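Local coordinates for GDP-L-fucose synthase (Campylobacter jejuni subsp. jejuni serotype O:2, PDB 7M13), which uses NADPH to make GDP-D-glycero-L-gluco-heptose, a building block for the capsular polysaccharide of this bacterium, at residues 191-194 against 195-199. Sequence-based numbering, arbitrary orientation. Where two conformers were deposited one is given.
Sequences KFHL and AKLLS
L197 N donates to H193 O at 2.9 Å (N-H...O angle 163°), and the next i to i+4 bond, L198 N to L194 O, is equally short; A195 N to K191 O and K196 N to F192 O continue the ladder. On the same turn L197 CG lies over one face of the H193 ring, 4.0 Å from NE2, and L197 CD1 comes 3.8 Å from H193 NE2. H193 reaches this place because its CG stands anti to the backbone N (chi1 178°), which carries the ring along the helix toward L197. L197 CD1 also meets L194 CD2 at 4.0 Å, an i to i+3 methyl contact. K196 runs out extended as far as a bend at chi3 (75°), with CE 4.4 Å from H193 ND1. K196 NZ is gripped by V298 O and also by Y343 OH, which H193 ND1 shares as a hydrogen-bond partner. K191 NZ, of a predicted substrate-binding residue, is hydrogen-bonded to F225 O and E233 O. These are the last turns of helix 184-199, an alpha-helix wedged between helices 203-210 and 287-298 and strand 231-235 in the substrate-binding region of an extended short-chain dehydrogenase/reductase.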
loop_
_atom_site.group_PDB
_atom_site.type_symbol
_atom_site.label_atom_id
_atom_site.label_comp_id
_atom_site.label_asym_id
_atom_site.label_seq_id
_atom_site.Cartn_x
_atom_site.Cartn_y
_atom_site.Cartn_z
ATOM N N LYS B 191 -17.277 16.830 -26.890
ATOM C CA LYS B 191 -16.471 17.301 -28.051
ATOM C C LYS B 191 -17.335 17.284 -29.316
ATOM O O LYS B 191 -17.311 18.279 -30.077
ATOM C CB LYS B 191 -15.234 16.422 -28.262
ATOM C CG LYS B 191 -14.050 16.722 -27.347
ATOM C CD LYS B 191 -12.756 16.030 -27.772
ATOM C CE LYS B 191 -12.363 16.309 -29.211
ATOM N NZ LYS B 191 -10.953 15.940 -29.500
ATOM N N PHE B 192 -18.075 16.202 -29.562
ATOM C CA PHE B 192 -18.926 16.092 -30.774
ATOM C C PHE B 192 -20.119 17.048 -30.667
ATOM O O PHE B 192 -20.516 17.577 -31.702
ATOM C CB PHE B 192 -19.359 14.648 -31.024
ATOM C CG PHE B 192 -18.332 13.879 -31.806
ATOM C CD1 PHE B 192 -18.291 13.957 -33.186
ATOM C CD2 PHE B 192 -17.369 13.120 -31.154
ATOM C CE1 PHE B 192 -17.328 13.267 -33.908
ATOM C CE2 PHE B 192 -16.418 12.420 -31.878
ATOM C CZ PHE B 192 -16.386 12.508 -33.250
ATOM N N HIS B 193 -20.682 17.248 -29.471
ATOM C CA HIS B 193 -21.833 18.167 -29.266
ATOM C C HIS B 193 -21.417 19.591 -29.661
ATOM O O HIS B 193 -22.152 20.233 -30.442
ATOM C CB HIS B 193 -22.357 18.081 -27.830
ATOM C CG HIS B 193 -23.486 19.012 -27.567
ATOM N ND1 HIS B 193 -24.760 18.777 -28.048
ATOM C CD2 HIS B 193 -23.536 20.183 -26.897
ATOM C CE1 HIS B 193 -25.554 19.759 -27.669
ATOM N NE2 HIS B 193 -24.825 20.633 -26.961
ATOM N N LEU B 194 -20.273 20.061 -29.169
ATOM C CA LEU B 194 -19.759 21.423 -29.465
ATOM C C LEU B 194 -19.386 21.532 -30.949
ATOM O O LEU B 194 -19.625 22.606 -31.526
ATOM C CB LEU B 194 -18.555 21.740 -28.580
ATOM C CG LEU B 194 -18.833 21.789 -27.080
ATOM C CD1 LEU B 194 -17.616 22.309 -26.344
ATOM C CD2 LEU B 194 -20.057 22.637 -26.774
ATOM N N ALA B 195 -18.836 20.472 -31.551
ATOM C CA ALA B 195 -18.554 20.404 -33.003
ATOM C C ALA B 195 -19.856 20.647 -33.771
ATOM O O ALA B 195 -19.827 21.383 -34.781
ATOM C CB ALA B 195 -17.949 19.072 -33.377
ATOM N N LYS B 196 -20.948 20.025 -33.325
ATOM C CA LYS B 196 -22.293 20.169 -33.941
ATOM C C LYS B 196 -22.761 21.613 -33.758
ATOM O O LYS B 196 -23.214 22.220 -34.754
ATOM C CB LYS B 196 -23.297 19.185 -33.340
ATOM C CG LYS B 196 -24.666 19.198 -34.007
ATOM C CD LYS B 196 -25.601 18.109 -33.537
ATOM C CE LYS B 196 -26.165 18.380 -32.158
ATOM N NZ LYS B 196 -27.247 17.427 -31.819
ATOM N N LEU B 197 -22.682 22.148 -32.531
ATOM C CA LEU B 197 -23.087 23.554 -32.273
ATOM C C LEU B 197 -22.323 24.471 -33.234
ATOM O O LEU B 197 -22.961 25.366 -33.809
ATOM C CB LEU B 197 -22.820 23.946 -30.815
ATOM C CG LEU B 197 -23.697 23.264 -29.762
ATOM C CD1 LEU B 197 -23.461 23.884 -28.395
ATOM C CD2 LEU B 197 -25.176 23.308 -30.111
ATOM N N LEU B 198 -21.022 24.257 -33.426
ATOM C CA LEU B 198 -20.205 25.080 -34.357
ATOM C C LEU B 198 -20.733 24.926 -35.783
ATOM O O LEU B 198 -20.831 25.958 -36.480
ATOM C CB LEU B 198 -18.725 24.694 -34.292
ATOM C CG LEU B 198 -17.919 25.231 -33.108
ATOM C CD1 LEU B 198 -16.505 24.664 -33.125
ATOM C CD2 LEU B 198 -17.861 26.752 -33.125
ATOM N N SER B 199 -21.070 23.698 -36.188
ATOM C CA SER B 199 -21.590 23.361 -37.543
ATOM C C SER B 199 -22.938 24.052 -37.791
ATOM O O SER B 199 -23.189 24.449 -38.952
ATOM C CB SER B 199 -21.722 21.873 -37.709
ATOM O OG SER B 199 -22.864 21.397 -37.011
#